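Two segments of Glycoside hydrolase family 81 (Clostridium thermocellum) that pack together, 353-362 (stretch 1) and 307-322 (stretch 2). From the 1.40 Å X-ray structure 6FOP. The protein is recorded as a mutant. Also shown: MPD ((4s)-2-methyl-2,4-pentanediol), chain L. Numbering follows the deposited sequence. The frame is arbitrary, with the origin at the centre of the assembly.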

# COMPACT_ATOMS: atom_id res chain seq x y z
N LEU A 353 2.18 27.24 2.28
CA LEU A 353 2.64 28.10 1.18
C LEU A 353 1.50 28.74 0.38
O LEU A 353 1.47 29.97 0.21
CB LEU A 353 3.60 27.31 0.29
CG LEU A 353 4.07 27.98 -0.99
CD1 LEU A 353 4.75 29.33 -0.72
CD2 LEU A 353 4.98 27.06 -1.77
N PRO A 354 0.54 27.94 -0.11
CA PRO A 354 -0.53 28.55 -0.90
C PRO A 354 -1.40 29.53 -0.10
O PRO A 354 -1.99 30.45 -0.69
CB PRO A 354 -1.35 27.36 -1.39
CG PRO A 354 -0.99 26.26 -0.48
CD PRO A 354 0.43 26.48 -0.09
N ILE A 355 -1.51 29.30 1.21
CA ILE A 355 -2.31 30.18 2.05
C ILE A 355 -1.62 31.55 2.12
O ILE A 355 -2.27 32.60 1.99
CB ILE A 355 -2.54 29.56 3.44
CG1 ILE A 355 -3.26 28.20 3.29
CG2 ILE A 355 -3.33 30.50 4.34
CD1 ILE A 355 -3.33 27.37 4.55
N ALA A 356 -0.30 31.55 2.35
CA ALA A 356 0.46 32.80 2.28
C ALA A 356 0.25 33.55 0.96
O ALA A 356 0.06 34.78 0.94
CB ALA A 356 1.94 32.56 2.52
N GLU A 357 0.27 32.81 -0.14
CA GLU A 357 0.08 33.41 -1.46
C GLU A 357 -1.31 34.00 -1.61
O GLU A 357 -1.48 35.15 -2.08
CB GLU A 357 0.32 32.38 -2.56
CG GLU A 357 1.77 31.93 -2.66
CD GLU A 357 2.00 30.73 -3.51
OE1 GLU A 357 1.05 29.95 -3.69
OE2 GLU A 357 3.16 30.57 -3.96
N GLN A 358 -2.33 33.28 -1.15
CA GLN A 358 -3.73 33.77 -1.21
C GLN A 358 -3.91 35.08 -0.44
O GLN A 358 -4.71 35.93 -0.84
CB GLN A 358 -4.70 32.72 -0.66
CG GLN A 358 -4.83 31.51 -1.57
CD GLN A 358 -5.56 30.35 -0.92
OE1 GLN A 358 -5.98 30.40 0.23
NE2 GLN A 358 -5.68 29.28 -1.66
N LEU A 359 -3.18 35.21 0.67
CA LEU A 359 -3.28 36.40 1.50
C LEU A 359 -2.45 37.56 1.00
O LEU A 359 -2.59 38.67 1.53
CB LEU A 359 -2.86 36.07 2.93
CG LEU A 359 -3.82 35.14 3.68
CD1 LEU A 359 -3.08 34.53 4.85
CD2 LEU A 359 -5.04 35.88 4.18
N GLY A 360 -1.57 37.33 0.03
CA GLY A 360 -0.64 38.37 -0.42
C GLY A 360 0.52 38.58 0.55
O GLY A 360 1.17 39.62 0.53
N ASN A 361 0.79 37.57 1.37
CA ASN A 361 1.89 37.64 2.33
C ASN A 361 3.18 37.13 1.68
O ASN A 361 3.57 35.97 1.79
CB ASN A 361 1.54 36.90 3.61
CG ASN A 361 2.51 37.19 4.74
OD1 ASN A 361 3.70 37.45 4.49
ND2 ASN A 361 2.01 37.19 5.98
N ILE A 362 3.77 38.01 0.89
CA ILE A 362 4.94 37.69 0.09
C ILE A 362 6.13 37.38 0.98
O ILE A 362 6.91 36.48 0.68
CB ILE A 362 5.26 38.80 -0.94
CG1 ILE A 362 4.05 39.00 -1.88
CG2 ILE A 362 6.54 38.51 -1.69
CD1 ILE A 362 3.57 37.78 -2.62
C1 MPD L . -1.41 41.86 2.46
C2 MPD L . -1.03 41.41 3.86
O2 MPD L . -0.36 40.11 3.80
CM MPD L . -0.03 42.43 4.42
C3 MPD L . -2.23 41.37 4.83
C4 MPD L . -3.46 40.49 4.50
O4 MPD L . -4.33 40.38 5.65
C5 MPD L . -4.34 41.09 3.41
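Stretch 2, residues 307-322: PNLPDKGTYDREALNR

Two direct hydrogen bonds join the stretches. Asn361 ND2 donates to Asn321 OD1 at 2.9 Å, just past the end of the first helix. Gln358 NE2 donates to Leu309 O at 3.1 Å, tying that helix to the extended part of stretch 2. Asn308 ND2 donates to the same carbonyl, Leu309 O, at 2.9 Å. The two amide nitrogens, Gln358 NE2 and Asn308 ND2, therefore lie 3.4 Å apart; both are donors and do not bond to each other.

Within stretch 2, Arg317 and Asp311 form a salt bridge, with Arg317 NH1 2.9 Å from Asp311 OD1. Arg317 NH2 also donates to Asp311 OD2 at 2.9 Å. Tyr315 OH donates to Asp311 OD1 at 2.6 Å. This pairing holds the guanidinium at the end of helix 353-359, with Leu359 CD2 over one face and Gln358 O near its plane at the edge. Two waters complete the link. One donates to Asp311 OD2 (2.6 Å) and Gln358 O (2.8 Å). The other accepts from Arg317 NH2 (3.0 Å) and donates to Leu359 O (3.2 Å).

Stretch 2 runs as a loop from Pro307 to Asp316, then as a helix from Arg317 that continues beyond Arg322. Asp316 caps its start through weak bonds to the backbone nitrogens of Glu318 and Ala319. The two helices run in roughly opposed directions, with a signed crossing angle of -133° and axes 10.3 Å apart at closest approach. On stretch 1, Gly360 ends the helix in a Schellman motif with positive phi.

The apolar packing centres on Leu320. Ile355 CG2 lies 3.8 Å from Leu320 CD2, and Leu359 CD1 lies 4.1 Å from Leu320 CG. Leu359 CD1 also reaches Asn321 CA at 3.7 Å. Toward the other end, Pro354 CG rests on Asn308 CB at 3.6 Å.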

# COMPACT_ATOMS: atom_id res chain seq x y z
N PRO A 307 -4.11 20.84 -5.40
CA PRO A 307 -2.82 21.17 -4.76
C PRO A 307 -2.98 21.94 -3.44
O PRO A 307 -2.01 22.10 -2.72
CB PRO A 307 -2.12 22.04 -5.81
CG PRO A 307 -3.24 22.65 -6.57
CD PRO A 307 -4.32 21.61 -6.63
N ASN A 308 -4.19 22.40 -3.18
CA ASN A 308 -4.56 23.18 -2.00
C ASN A 308 -6.03 23.50 -2.11
O ASN A 308 -6.59 23.50 -3.20
CB ASN A 308 -3.75 24.49 -1.89
CG ASN A 308 -3.85 25.36 -3.15
OD1 ASN A 308 -3.09 25.18 -4.10
ND2 ASN A 308 -4.76 26.32 -3.14
N LEU A 309 -6.67 23.81 -0.98
CA LEU A 309 -8.01 24.37 -1.01
C LEU A 309 -7.94 25.87 -1.42
O LEU A 309 -6.92 26.53 -1.21
CB LEU A 309 -8.70 24.22 0.34
CG LEU A 309 -8.98 22.78 0.78
CD1 LEU A 309 -9.69 22.78 2.12
CD2 LEU A 309 -9.81 22.04 -0.25
N PRO A 310 -8.99 26.35 -2.10
CA PRO A 310 -8.99 27.76 -2.55
C PRO A 310 -9.19 28.74 -1.39
O PRO A 310 -9.32 28.33 -0.24
CB PRO A 310 -10.19 27.79 -3.51
CG PRO A 310 -11.12 26.82 -2.94
CD PRO A 310 -10.26 25.68 -2.43
N ASP A 311 -9.19 30.03 -1.71
CA ASP A 311 -9.39 31.09 -0.71
C ASP A 311 -10.86 31.43 -0.64
O ASP A 311 -11.28 32.46 -1.12
CB ASP A 311 -8.55 32.31 -1.07
CG ASP A 311 -8.65 33.41 -0.05
OD1 ASP A 311 -9.16 33.21 1.08
OD2 ASP A 311 -8.19 34.51 -0.39
N LYS A 312 -11.63 30.55 -0.02
CA LYS A 312 -13.09 30.70 0.07
C LYS A 312 -13.64 30.60 1.49
O LYS A 312 -14.84 30.62 1.68
CB LYS A 312 -13.82 29.73 -0.87
CG LYS A 312 -13.51 29.97 -2.33
CD LYS A 312 -14.09 31.29 -2.83
CE LYS A 312 -13.67 31.52 -4.27
NZ LYS A 312 -14.09 32.85 -4.81
N GLY A 313 -12.77 30.56 2.48
CA GLY A 313 -13.20 30.26 3.84
C GLY A 313 -13.82 31.40 4.60
O GLY A 313 -13.63 32.57 4.27
N THR A 314 -14.54 31.03 5.66
CA THR A 314 -15.17 31.98 6.58
C THR A 314 -14.22 32.49 7.67
O THR A 314 -14.68 33.06 8.67
CB THR A 314 -16.38 31.32 7.25
OG1 THR A 314 -15.95 30.18 7.99
CG2 THR A 314 -17.44 30.90 6.24
N TYR A 315 -12.92 32.33 7.48
CA TYR A 315 -11.92 32.80 8.45
C TYR A 315 -11.86 34.33 8.57
O TYR A 315 -12.11 35.05 7.60
CB TYR A 315 -10.50 32.27 8.13
CG TYR A 315 -10.21 32.02 6.68
CD1 TYR A 315 -10.18 33.04 5.73
CD2 TYR A 315 -10.04 30.73 6.23
CE1 TYR A 315 -9.95 32.77 4.38
CE2 TYR A 315 -9.82 30.45 4.89
CZ TYR A 315 -9.78 31.46 3.97
OH TYR A 315 -9.60 31.15 2.64
N ASP A 316 -11.50 34.78 9.77
CA ASP A 316 -10.98 36.15 9.95
C ASP A 316 -9.64 36.18 9.20
O ASP A 316 -8.66 35.52 9.61
CB ASP A 316 -10.86 36.42 11.47
CG ASP A 316 -10.06 37.65 11.83
OD1 ASP A 316 -9.61 38.41 10.98
OD2 ASP A 316 -9.83 37.82 13.04
N ARG A 317 -9.61 36.92 8.09
CA ARG A 317 -8.42 36.95 7.23
C ARG A 317 -7.19 37.51 7.96
O ARG A 317 -6.09 37.08 7.70
CB ARG A 317 -8.63 37.77 5.96
CG ARG A 317 -9.73 37.28 5.08
CD ARG A 317 -9.82 38.16 3.83
NE ARG A 317 -8.70 37.96 2.89
CZ ARG A 317 -8.54 36.87 2.13
NH1 ARG A 317 -9.44 35.90 2.17
NH2 ARG A 317 -7.50 36.78 1.31
N GLU A 318 -7.40 38.51 8.84
CA GLU A 318 -6.27 39.09 9.56
C GLU A 318 -5.68 38.09 10.54
O GLU A 318 -4.46 38.03 10.73
CB GLU A 318 -6.69 40.40 10.26
CG GLU A 318 -7.06 41.48 9.23
CD GLU A 318 -7.10 42.89 9.78
OE1 GLU A 318 -6.16 43.26 10.50
OE2 GLU A 318 -8.05 43.62 9.43
N ALA A 319 -6.55 37.30 11.17
CA ALA A 319 -6.07 36.24 12.07
C ALA A 319 -5.32 35.15 11.28
O ALA A 319 -4.22 34.73 11.68
CB ALA A 319 -7.19 35.61 12.85
N LEU A 320 -5.88 34.77 10.13
CA LEU A 320 -5.20 33.77 9.29
C LEU A 320 -3.82 34.25 8.87
O LEU A 320 -2.85 33.49 8.89
CB LEU A 320 -6.08 33.44 8.09
CG LEU A 320 -5.59 32.30 7.21
CD1 LEU A 320 -5.69 31.01 7.96
CD2 LEU A 320 -6.38 32.17 5.92
N ASN A 321 -3.73 35.53 8.52
CA ASN A 321 -2.46 36.12 8.13
C ASN A 321 -1.49 36.10 9.29
O ASN A 321 -0.29 35.85 9.12
CB ASN A 321 -2.66 37.54 7.62
CG ASN A 321 -1.39 38.13 7.05
OD1 ASN A 321 -0.86 37.63 6.09
ND2 ASN A 321 -0.90 39.19 7.67
N ARG A 322 -1.99 36.41 10.49
CA ARG A 322 -1.12 36.32 11.65
C ARG A 322 -0.62 34.90 11.89
O ARG A 322 0.57 34.70 12.22
CB ARG A 322 -1.84 36.85 12.91
CG ARG A 322 -1.03 36.64 14.19
CD ARG A 322 -1.62 37.42 15.35
NE ARG A 322 -3.04 37.18 15.56
CZ ARG A 322 -3.56 36.12 16.18
NH1 ARG A 322 -2.77 35.18 16.70
NH2 ARG A 322 -4.88 36.02 16.29
O HOH W 1 -6.85 35.19 -2.55
O HOH W 2 -5.71 39.16 1.40